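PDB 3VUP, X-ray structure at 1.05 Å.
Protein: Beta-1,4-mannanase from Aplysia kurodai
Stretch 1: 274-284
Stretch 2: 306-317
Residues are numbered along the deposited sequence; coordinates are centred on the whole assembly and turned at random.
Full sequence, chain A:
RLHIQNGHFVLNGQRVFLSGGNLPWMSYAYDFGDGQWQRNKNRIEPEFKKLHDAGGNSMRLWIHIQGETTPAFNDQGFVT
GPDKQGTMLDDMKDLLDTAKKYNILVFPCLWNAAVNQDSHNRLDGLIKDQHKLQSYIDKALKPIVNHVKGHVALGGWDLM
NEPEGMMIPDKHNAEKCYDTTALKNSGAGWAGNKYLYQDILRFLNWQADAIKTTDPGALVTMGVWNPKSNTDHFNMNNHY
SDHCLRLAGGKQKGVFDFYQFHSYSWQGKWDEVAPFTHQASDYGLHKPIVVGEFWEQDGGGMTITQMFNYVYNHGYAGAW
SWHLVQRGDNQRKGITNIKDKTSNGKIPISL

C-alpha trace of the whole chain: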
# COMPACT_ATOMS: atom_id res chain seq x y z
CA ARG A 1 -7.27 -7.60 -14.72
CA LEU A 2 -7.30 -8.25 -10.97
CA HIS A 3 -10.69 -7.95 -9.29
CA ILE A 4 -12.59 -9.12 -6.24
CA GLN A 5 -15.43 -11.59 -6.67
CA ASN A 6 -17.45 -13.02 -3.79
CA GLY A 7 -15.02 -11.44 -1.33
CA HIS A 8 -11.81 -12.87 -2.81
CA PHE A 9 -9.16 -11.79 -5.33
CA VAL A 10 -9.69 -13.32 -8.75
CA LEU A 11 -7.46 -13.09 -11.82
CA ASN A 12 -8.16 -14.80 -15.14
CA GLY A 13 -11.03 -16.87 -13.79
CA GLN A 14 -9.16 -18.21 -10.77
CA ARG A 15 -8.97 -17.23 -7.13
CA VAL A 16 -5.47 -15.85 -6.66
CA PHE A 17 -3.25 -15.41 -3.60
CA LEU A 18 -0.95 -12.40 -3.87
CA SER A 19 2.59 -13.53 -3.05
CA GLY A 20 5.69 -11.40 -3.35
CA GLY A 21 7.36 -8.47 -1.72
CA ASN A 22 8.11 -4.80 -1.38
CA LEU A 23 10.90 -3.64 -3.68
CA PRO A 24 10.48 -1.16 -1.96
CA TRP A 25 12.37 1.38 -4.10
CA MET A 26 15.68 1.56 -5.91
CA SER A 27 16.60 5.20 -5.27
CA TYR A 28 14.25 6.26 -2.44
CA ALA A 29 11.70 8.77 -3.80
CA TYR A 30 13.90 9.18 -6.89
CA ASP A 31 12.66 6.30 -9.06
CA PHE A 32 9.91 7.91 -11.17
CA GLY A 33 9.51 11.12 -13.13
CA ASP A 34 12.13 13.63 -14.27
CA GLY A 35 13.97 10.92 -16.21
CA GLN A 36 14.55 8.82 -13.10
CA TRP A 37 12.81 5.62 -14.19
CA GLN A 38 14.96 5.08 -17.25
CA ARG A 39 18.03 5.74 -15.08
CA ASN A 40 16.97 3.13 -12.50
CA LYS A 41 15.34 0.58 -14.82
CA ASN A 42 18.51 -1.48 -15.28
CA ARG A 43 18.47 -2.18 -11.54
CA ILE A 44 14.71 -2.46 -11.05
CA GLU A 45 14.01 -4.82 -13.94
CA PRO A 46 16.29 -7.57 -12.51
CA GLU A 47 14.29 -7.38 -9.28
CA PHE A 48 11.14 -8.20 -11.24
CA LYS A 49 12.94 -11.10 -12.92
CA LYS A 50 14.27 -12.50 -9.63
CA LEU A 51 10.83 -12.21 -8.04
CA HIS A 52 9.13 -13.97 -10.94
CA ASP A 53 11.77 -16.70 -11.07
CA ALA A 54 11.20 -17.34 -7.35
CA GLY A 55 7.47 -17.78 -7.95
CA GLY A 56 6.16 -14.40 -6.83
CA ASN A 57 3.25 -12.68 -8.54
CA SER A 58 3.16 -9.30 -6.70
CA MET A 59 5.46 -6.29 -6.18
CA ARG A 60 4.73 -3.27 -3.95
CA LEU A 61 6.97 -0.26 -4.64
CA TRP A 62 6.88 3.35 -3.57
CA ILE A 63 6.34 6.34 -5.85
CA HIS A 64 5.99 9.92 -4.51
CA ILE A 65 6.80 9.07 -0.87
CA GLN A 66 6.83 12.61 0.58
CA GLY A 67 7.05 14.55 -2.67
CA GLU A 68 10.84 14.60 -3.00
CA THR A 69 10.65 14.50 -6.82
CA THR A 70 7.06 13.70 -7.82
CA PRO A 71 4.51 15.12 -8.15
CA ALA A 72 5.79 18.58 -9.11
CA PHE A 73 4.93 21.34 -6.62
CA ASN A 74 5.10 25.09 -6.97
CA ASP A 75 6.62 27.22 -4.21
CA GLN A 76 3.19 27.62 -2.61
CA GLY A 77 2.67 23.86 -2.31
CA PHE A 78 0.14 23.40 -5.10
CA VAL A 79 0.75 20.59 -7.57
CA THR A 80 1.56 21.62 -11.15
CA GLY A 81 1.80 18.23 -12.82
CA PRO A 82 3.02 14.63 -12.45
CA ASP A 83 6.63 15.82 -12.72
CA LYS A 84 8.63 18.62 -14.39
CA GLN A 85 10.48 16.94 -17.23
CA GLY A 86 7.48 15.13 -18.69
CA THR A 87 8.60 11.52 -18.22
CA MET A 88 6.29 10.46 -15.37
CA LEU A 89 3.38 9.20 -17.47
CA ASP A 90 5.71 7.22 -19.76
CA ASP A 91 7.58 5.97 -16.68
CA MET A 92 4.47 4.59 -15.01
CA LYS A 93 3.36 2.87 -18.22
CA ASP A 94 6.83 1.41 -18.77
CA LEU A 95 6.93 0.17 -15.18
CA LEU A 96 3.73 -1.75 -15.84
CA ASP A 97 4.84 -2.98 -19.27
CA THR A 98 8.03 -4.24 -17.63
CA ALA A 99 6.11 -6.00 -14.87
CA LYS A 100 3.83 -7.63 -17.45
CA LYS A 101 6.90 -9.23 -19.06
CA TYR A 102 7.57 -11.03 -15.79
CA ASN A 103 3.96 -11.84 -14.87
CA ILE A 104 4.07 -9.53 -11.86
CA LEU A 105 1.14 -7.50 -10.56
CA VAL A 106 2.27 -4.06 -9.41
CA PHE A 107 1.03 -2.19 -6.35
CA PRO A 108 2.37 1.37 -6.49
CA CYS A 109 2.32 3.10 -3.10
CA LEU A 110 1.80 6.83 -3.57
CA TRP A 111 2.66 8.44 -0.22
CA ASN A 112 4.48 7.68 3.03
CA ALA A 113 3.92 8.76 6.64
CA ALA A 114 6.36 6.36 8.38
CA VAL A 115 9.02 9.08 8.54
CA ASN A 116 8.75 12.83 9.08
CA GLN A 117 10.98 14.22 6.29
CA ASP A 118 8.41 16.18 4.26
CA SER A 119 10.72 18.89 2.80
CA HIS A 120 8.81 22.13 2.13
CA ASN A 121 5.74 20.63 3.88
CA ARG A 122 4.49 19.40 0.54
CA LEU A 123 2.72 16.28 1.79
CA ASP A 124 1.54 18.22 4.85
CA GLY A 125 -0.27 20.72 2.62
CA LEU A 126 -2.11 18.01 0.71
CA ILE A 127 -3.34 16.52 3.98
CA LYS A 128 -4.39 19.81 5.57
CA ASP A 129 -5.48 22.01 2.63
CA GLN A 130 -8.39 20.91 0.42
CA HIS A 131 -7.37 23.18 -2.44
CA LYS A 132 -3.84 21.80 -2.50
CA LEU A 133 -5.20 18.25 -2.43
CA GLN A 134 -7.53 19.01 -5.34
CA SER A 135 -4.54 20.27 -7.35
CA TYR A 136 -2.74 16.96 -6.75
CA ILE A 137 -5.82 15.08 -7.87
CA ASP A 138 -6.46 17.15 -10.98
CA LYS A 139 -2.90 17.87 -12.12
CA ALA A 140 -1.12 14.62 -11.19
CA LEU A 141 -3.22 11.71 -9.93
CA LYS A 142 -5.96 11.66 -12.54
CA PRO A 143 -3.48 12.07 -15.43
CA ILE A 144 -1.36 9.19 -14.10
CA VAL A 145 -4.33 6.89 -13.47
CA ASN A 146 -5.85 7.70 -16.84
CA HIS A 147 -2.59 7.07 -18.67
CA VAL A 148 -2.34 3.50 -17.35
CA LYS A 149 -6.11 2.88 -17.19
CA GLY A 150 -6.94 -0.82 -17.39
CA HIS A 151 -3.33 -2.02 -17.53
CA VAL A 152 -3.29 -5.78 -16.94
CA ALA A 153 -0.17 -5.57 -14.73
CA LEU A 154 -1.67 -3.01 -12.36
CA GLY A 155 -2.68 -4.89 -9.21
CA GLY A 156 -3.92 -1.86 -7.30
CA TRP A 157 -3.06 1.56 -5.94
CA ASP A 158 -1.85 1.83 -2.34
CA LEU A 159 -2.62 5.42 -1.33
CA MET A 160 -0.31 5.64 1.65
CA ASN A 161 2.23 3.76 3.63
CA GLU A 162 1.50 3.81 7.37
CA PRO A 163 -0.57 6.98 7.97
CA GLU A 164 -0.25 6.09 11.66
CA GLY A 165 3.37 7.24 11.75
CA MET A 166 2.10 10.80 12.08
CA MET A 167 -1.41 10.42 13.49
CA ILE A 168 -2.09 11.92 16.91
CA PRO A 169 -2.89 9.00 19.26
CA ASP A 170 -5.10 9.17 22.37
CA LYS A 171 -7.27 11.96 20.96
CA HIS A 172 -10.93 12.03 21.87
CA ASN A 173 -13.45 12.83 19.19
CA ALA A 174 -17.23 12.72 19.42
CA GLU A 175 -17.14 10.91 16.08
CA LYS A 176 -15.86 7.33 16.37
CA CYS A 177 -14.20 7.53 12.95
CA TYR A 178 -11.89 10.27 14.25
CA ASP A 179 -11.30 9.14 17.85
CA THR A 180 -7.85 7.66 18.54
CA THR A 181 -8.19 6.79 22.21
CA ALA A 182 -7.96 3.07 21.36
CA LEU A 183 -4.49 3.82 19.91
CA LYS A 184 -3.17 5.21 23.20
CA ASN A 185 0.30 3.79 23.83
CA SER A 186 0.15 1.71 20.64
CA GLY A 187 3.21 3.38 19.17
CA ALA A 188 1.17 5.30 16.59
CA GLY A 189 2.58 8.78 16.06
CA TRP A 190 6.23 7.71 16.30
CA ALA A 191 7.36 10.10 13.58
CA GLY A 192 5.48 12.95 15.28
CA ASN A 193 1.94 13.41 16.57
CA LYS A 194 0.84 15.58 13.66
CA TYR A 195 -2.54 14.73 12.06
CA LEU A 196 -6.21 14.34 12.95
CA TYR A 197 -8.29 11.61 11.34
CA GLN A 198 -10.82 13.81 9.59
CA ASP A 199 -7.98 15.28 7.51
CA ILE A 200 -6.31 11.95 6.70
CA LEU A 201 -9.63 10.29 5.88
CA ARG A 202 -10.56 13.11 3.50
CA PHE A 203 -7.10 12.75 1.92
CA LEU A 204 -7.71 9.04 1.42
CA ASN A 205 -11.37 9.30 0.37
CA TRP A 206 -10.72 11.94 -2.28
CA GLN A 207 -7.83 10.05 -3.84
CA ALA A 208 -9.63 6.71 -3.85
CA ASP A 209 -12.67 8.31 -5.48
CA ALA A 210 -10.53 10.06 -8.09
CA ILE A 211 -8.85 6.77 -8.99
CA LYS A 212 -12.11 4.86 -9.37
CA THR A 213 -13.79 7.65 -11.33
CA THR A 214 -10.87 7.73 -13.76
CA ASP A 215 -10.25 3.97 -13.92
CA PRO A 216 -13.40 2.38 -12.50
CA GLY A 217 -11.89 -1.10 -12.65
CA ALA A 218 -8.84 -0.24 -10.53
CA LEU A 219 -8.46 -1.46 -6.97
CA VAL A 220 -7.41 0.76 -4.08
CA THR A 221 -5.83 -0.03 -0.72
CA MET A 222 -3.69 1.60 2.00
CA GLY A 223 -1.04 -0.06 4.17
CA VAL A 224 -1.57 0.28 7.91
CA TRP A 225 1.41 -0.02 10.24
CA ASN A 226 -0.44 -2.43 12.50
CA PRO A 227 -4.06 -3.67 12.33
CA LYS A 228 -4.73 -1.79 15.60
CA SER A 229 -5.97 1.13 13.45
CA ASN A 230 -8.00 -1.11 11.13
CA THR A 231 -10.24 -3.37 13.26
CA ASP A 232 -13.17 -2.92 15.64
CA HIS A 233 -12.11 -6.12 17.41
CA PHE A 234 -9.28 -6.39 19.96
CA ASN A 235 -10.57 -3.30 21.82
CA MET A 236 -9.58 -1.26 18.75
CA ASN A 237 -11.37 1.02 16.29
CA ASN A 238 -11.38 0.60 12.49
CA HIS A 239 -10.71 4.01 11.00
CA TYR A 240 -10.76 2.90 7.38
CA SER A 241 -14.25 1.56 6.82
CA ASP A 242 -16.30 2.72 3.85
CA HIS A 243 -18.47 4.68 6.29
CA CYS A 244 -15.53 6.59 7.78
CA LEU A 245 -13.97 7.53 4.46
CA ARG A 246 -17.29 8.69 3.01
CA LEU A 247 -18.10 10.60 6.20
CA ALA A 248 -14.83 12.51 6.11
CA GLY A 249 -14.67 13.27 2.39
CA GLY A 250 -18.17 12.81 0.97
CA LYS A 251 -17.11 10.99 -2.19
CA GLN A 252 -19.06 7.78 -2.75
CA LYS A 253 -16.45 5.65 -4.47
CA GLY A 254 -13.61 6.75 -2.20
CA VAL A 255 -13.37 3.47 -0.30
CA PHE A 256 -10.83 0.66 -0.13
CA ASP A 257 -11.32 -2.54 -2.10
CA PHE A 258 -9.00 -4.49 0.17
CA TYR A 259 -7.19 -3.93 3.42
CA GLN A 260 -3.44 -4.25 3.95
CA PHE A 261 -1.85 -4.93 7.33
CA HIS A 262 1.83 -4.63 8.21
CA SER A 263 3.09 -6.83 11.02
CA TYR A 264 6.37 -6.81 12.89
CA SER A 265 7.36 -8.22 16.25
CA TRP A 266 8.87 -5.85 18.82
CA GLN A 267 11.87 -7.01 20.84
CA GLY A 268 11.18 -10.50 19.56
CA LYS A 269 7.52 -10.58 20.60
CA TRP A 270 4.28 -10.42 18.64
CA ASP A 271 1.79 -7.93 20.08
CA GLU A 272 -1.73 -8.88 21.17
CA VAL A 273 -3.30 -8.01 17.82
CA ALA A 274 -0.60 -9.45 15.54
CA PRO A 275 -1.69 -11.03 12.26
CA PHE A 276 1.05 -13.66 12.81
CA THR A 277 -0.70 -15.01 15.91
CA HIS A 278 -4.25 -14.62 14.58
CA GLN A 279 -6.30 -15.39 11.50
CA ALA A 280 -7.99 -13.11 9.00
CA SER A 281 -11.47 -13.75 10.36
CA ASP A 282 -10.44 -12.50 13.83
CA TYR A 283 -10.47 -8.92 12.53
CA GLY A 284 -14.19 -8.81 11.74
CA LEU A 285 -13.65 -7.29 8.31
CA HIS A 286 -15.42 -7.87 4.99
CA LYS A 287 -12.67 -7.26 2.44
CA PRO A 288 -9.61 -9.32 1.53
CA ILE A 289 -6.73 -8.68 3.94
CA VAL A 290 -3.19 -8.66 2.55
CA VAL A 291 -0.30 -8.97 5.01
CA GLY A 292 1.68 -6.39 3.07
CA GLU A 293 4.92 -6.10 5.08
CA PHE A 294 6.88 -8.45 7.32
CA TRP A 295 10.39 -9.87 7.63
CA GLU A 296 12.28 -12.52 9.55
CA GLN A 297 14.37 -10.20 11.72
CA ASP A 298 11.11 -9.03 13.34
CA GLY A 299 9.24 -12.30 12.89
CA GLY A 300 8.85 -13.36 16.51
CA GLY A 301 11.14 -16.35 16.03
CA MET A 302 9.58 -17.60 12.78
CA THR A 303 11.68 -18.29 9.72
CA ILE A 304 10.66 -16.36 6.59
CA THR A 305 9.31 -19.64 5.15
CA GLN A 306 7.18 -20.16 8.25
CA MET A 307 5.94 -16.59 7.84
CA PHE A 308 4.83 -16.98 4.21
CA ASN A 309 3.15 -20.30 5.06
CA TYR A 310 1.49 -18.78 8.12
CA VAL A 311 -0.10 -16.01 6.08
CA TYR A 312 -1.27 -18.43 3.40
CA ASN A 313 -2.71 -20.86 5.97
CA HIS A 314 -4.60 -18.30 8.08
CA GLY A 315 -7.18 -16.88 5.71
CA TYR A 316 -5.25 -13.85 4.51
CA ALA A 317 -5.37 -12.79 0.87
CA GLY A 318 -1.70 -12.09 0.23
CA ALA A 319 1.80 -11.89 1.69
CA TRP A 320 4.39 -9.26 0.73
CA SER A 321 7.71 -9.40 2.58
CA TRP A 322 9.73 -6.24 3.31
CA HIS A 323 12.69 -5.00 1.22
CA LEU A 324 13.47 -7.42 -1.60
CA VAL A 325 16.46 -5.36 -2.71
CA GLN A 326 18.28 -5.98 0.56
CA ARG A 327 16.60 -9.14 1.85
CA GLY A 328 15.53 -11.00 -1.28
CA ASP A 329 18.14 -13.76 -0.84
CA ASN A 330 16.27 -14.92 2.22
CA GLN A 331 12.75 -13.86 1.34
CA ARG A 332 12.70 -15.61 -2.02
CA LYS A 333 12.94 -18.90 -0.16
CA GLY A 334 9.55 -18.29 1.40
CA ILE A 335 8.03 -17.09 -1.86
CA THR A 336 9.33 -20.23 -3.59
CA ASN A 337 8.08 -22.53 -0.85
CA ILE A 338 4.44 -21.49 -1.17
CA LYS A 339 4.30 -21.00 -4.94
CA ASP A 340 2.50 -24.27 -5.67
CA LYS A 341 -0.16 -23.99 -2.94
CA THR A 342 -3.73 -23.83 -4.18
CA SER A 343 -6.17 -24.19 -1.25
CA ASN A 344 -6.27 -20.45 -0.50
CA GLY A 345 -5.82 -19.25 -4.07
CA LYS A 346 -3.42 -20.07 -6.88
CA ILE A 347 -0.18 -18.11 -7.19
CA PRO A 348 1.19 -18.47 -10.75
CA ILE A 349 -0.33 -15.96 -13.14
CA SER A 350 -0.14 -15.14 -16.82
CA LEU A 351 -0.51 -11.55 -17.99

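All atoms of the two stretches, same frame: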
# COMPACT_ATOMS: atom_id res chain seq x y z
N ALA A 274 -1.44 -9.14 16.70
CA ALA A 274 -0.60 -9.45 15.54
C ALA A 274 -1.23 -10.43 14.55
O ALA A 274 -1.72 -11.49 14.94
CB ALA A 274 0.75 -9.99 15.99
N PRO A 275 -1.20 -10.09 13.26
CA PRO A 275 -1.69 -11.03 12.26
C PRO A 275 -1.00 -12.40 12.33
O PRO A 275 -1.63 -13.40 12.04
CB PRO A 275 -1.41 -10.31 10.94
CG PRO A 275 -1.63 -8.85 11.31
CD PRO A 275 -1.00 -8.74 12.69
N PHE A 276 0.27 -12.42 12.75
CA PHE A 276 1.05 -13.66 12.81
C PHE A 276 0.73 -14.57 13.99
O PHE A 276 1.29 -15.64 14.10
CB PHE A 276 2.54 -13.35 12.70
CG PHE A 276 2.96 -13.05 11.31
CD1 PHE A 276 3.18 -14.10 10.42
CD2 PHE A 276 3.09 -11.76 10.85
CE1 PHE A 276 3.52 -13.86 9.10
CE2 PHE A 276 3.45 -11.51 9.54
CZ PHE A 276 3.67 -12.56 8.67
N THR A 277 -0.19 -14.14 14.85
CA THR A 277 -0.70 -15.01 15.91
C THR A 277 -2.23 -15.10 15.87
O THR A 277 -2.86 -15.62 16.79
CB THR A 277 -0.26 -14.55 17.30
OG1 THR A 277 -0.67 -13.19 17.49
CG2 THR A 277 1.26 -14.66 17.45
N HIS A 278 -2.81 -14.61 14.78
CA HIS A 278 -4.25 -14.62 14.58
C HIS A 278 -4.60 -15.10 13.18
O HIS A 278 -3.74 -15.57 12.42
CB HIS A 278 -4.82 -13.24 14.90
CG HIS A 278 -4.68 -12.90 16.34
ND1 HIS A 278 -3.56 -12.27 16.85
CD2 HIS A 278 -5.47 -13.18 17.41
CE1 HIS A 278 -3.68 -12.16 18.16
NE2 HIS A 278 -4.83 -12.70 18.52
N GLN A 279 -5.88 -15.04 12.84
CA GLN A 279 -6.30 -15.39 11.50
C GLN A 279 -7.16 -14.27 10.96
O GLN A 279 -7.66 -13.43 11.72
CB GLN A 279 -7.00 -16.75 11.47
CG GLN A 279 -8.27 -16.81 12.29
CD GLN A 279 -8.91 -18.21 12.28
OE1 GLN A 279 -8.97 -18.88 11.25
NE2 GLN A 279 -9.39 -18.64 13.44
N ALA A 280 -7.30 -14.22 9.64
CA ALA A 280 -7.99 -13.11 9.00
C ALA A 280 -9.37 -12.85 9.59
O ALA A 280 -9.76 -11.70 9.81
CB ALA A 280 -8.07 -13.32 7.49
N SER A 281 -10.12 -13.92 9.87
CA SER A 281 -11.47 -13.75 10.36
C SER A 281 -11.54 -13.09 11.74
O SER A 281 -12.59 -12.56 12.11
CB SER A 281 -12.21 -15.08 10.36
OG SER A 281 -11.51 -16.01 11.16
N ASP A 282 -10.45 -13.12 12.51
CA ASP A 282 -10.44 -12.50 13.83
C ASP A 282 -10.65 -11.00 13.79
O ASP A 282 -11.00 -10.39 14.81
CB ASP A 282 -9.12 -12.77 14.56
CG ASP A 282 -8.93 -14.22 14.92
OD1 ASP A 282 -9.93 -14.93 15.14
OD2 ASP A 282 -7.76 -14.66 15.01
N TYR A 283 -10.43 -10.38 12.63
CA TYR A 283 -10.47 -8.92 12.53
C TYR A 283 -11.86 -8.36 12.26
O TYR A 283 -12.06 -7.15 12.34
CB TYR A 283 -9.42 -8.43 11.52
CG TYR A 283 -8.04 -8.79 12.01
CD1 TYR A 283 -7.38 -7.99 12.94
CD2 TYR A 283 -7.43 -9.99 11.63
CE1 TYR A 283 -6.15 -8.34 13.44
CE2 TYR A 283 -6.20 -10.34 12.13
CZ TYR A 283 -5.56 -9.53 13.04
OH TYR A 283 -4.33 -9.91 13.52
N GLY A 284 -12.81 -9.23 11.93
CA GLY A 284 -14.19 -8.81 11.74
C GLY A 284 -14.42 -7.92 10.54
O GLY A 284 -15.33 -7.09 10.52
N GLN A 306 8.30 -20.01 7.34
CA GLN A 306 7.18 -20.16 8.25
C GLN A 306 6.23 -18.98 8.14
O GLN A 306 5.01 -19.16 8.25
CB GLN A 306 7.66 -20.33 9.69
CG GLN A 306 8.21 -21.72 9.94
CD GLN A 306 8.91 -21.84 11.28
OE1 GLN A 306 9.53 -20.89 11.76
NE2 GLN A 306 8.81 -23.00 11.89
N MET A 307 6.77 -17.78 7.92
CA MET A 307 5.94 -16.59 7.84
C MET A 307 5.05 -16.61 6.60
O MET A 307 3.85 -16.38 6.69
CB MET A 307 6.79 -15.32 7.91
CG MET A 307 7.55 -15.19 9.22
SD MET A 307 8.52 -13.70 9.37
CE MET A 307 7.26 -12.54 9.89
N PHE A 308 5.63 -16.90 5.43
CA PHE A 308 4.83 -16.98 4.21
C PHE A 308 3.76 -18.06 4.32
O PHE A 308 2.60 -17.85 3.94
CB PHE A 308 5.70 -17.21 2.98
CG PHE A 308 6.22 -15.94 2.36
CD1 PHE A 308 5.46 -15.24 1.43
CD2 PHE A 308 7.47 -15.44 2.70
CE1 PHE A 308 5.94 -14.08 0.85
CE2 PHE A 308 7.95 -14.28 2.12
CZ PHE A 308 7.19 -13.60 1.20
N ASN A 309 4.12 -19.22 4.87
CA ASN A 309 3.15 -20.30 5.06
C ASN A 309 2.07 -19.88 6.05
O ASN A 309 0.89 -20.18 5.84
CB ASN A 309 3.84 -21.59 5.51
CG ASN A 309 4.43 -22.35 4.35
OD1 ASN A 309 3.78 -23.20 3.76
ND2 ASN A 309 5.67 -22.04 4.01
N TYR A 310 2.46 -19.21 7.12
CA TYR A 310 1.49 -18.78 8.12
C TYR A 310 0.42 -17.90 7.47
O TYR A 310 -0.78 -18.11 7.67
CB TYR A 310 2.15 -18.04 9.29
CG TYR A 310 1.16 -17.76 10.38
CD1 TYR A 310 0.28 -16.69 10.30
CD2 TYR A 310 1.05 -18.61 11.48
CE1 TYR A 310 -0.67 -16.47 11.26
CE2 TYR A 310 0.10 -18.39 12.47
CZ TYR A 310 -0.76 -17.32 12.35
OH TYR A 310 -1.70 -17.11 13.33
N VAL A 311 0.85 -16.91 6.70
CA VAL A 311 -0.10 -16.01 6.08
C VAL A 311 -1.05 -16.78 5.17
O VAL A 311 -2.27 -16.62 5.23
CB VAL A 311 0.61 -14.88 5.31
CG1 VAL A 311 -0.40 -14.01 4.61
CG2 VAL A 311 1.47 -14.04 6.23
N TYR A 312 -0.48 -17.66 4.35
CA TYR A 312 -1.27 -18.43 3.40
C TYR A 312 -2.30 -19.31 4.11
O TYR A 312 -3.43 -19.46 3.63
CB TYR A 312 -0.34 -19.30 2.53
CG TYR A 312 -1.08 -19.90 1.35
CD1 TYR A 312 -1.12 -19.24 0.12
CD2 TYR A 312 -1.77 -21.10 1.48
CE1 TYR A 312 -1.82 -19.77 -0.95
CE2 TYR A 312 -2.47 -21.62 0.42
CZ TYR A 312 -2.50 -20.96 -0.79
OH TYR A 312 -3.21 -21.48 -1.84
N ASN A 313 -1.91 -19.88 5.25
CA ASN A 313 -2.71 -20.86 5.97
C ASN A 313 -3.71 -20.27 6.96
O ASN A 313 -4.46 -21.02 7.58
CB ASN A 313 -1.81 -21.83 6.74
CG ASN A 313 -1.05 -22.78 5.84
OD1 ASN A 313 -1.50 -23.11 4.74
ND2 ASN A 313 0.11 -23.22 6.30
N HIS A 314 -3.73 -18.94 7.10
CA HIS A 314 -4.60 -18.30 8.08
C HIS A 314 -5.60 -17.32 7.50
O HIS A 314 -5.98 -16.35 8.15
CB HIS A 314 -3.80 -17.71 9.24
CG HIS A 314 -3.16 -18.75 10.09
ND1 HIS A 314 -2.00 -19.39 9.72
CD2 HIS A 314 -3.56 -19.33 11.25
CE1 HIS A 314 -1.69 -20.29 10.63
NE2 HIS A 314 -2.62 -20.27 11.57
N GLY A 315 -6.02 -17.57 6.26
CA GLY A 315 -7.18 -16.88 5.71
C GLY A 315 -6.89 -15.54 5.08
O GLY A 315 -7.80 -14.89 4.56
N TYR A 316 -5.63 -15.12 5.11
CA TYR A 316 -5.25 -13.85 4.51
C TYR A 316 -5.22 -13.98 2.99
O TYR A 316 -5.20 -15.08 2.45
CB TYR A 316 -3.91 -13.36 5.06
CG TYR A 316 -3.91 -13.18 6.57
CD1 TYR A 316 -4.52 -12.07 7.15
CD2 TYR A 316 -3.34 -14.13 7.42
CE1 TYR A 316 -4.54 -11.91 8.52
CE2 TYR A 316 -3.35 -13.96 8.79
CZ TYR A 316 -3.95 -12.85 9.34
OH TYR A 316 -3.98 -12.67 10.70
N ALA A 317 -5.22 -12.84 2.32
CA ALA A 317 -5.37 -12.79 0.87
C ALA A 317 -4.05 -12.61 0.12
O ALA A 317 -4.00 -12.76 -1.10
CB ALA A 317 -6.33 -11.67 0.50

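How do the two backbones meet? Stretch 2 enters as a helix, with regular bonds such as Tyr310 N to Gln306 O (2.8 Å) and Val311 N to Met307 O (3.0 Å), and then continues as a loop through Gly315 to Ala317. Stretch 1 has two short 3-10 segments, 275-276 and 280-283, with an extended link at His278 and Gln279 between them. The two draw closest beyond the regular helical turns, where Gln279 CA lies 4.8 Å from His314 CA and Ala280 CA 5.1 Å from Gly315 CA. One main-chain bond joins them here: Ala280 N donates to His314 O at 2.9 Å, almost straight at 172°. Gly315 follows with a positive phi, which favours glycine, and the lack of a side chain suits the tight spot, because a CB would point toward stretch 1 and come very near Ala280 CB.

How do the tyrosines fasten the turn of stretch 1? Tyr310 points toward stretch 1 from the helix, and its hydroxyl OH donates to His278 O at 2.7 Å. The ring lies against the turn on the way, with Phe276 O over one face, 3.2 Å from Tyr310 CZ. Tyr316 comes from the loop; its CA-to-CB bond runs sideways, but the end of the side chain reaches inward. Tyr316 OH lies 2.8 Å from Pro275 O and 3.4 Å from His278 O, two weak hydrogen bonds competing for one proton, and the geometry leaves the choice open. A tyrosine suits both places, since its ring packs against the turn while its hydroxyl meets carbonyl oxygens there.

What fills the space between the helix and stretch 1? Phe276 gives up 120 Å² to the other stretch, the largest share of any residue in a contact that buries 539 Å² in all. Its CA-to-CB bond points away, yet the ring end comes back to the helix. Met307 CE sits over one face, 4.0 Å from the centroid of the Phe276 ring, while Phe276 CE1 touches Val311 CG2 at 3.5 Å and Phe276 CD1 approaches Tyr310 CD1 at 3.9 Å. The two aromatic rings are oblique, their planes at 42°. A flat hydrocarbon ring suits this buried site among apolar groups. Around Tyr316, Ala280 CB lies over the ring face, 4.2 Å from its centroid; Pro275 CB is 3.9 Å from Tyr316 CZ, and Tyr283 CE2 lies at the ring edge, 3.5 Å from Tyr316 OH.

What keeps each stretch in shape for the contact? In stretch 1, His278 points away from the helix and its ND1 donates to Ala274 O at 2.8 Å, fastening the turn whose carbonyls the tyrosines meet. Gln279 N donates to Asp282 OD2 at 2.9 Å, tying the carboxylate to the start of the second turn. In stretch 2, His314 ND1 returns to Tyr310 O at 2.7 Å, bracing the chain where it leaves the helix, and the residue's own carbonyl receives Ala280.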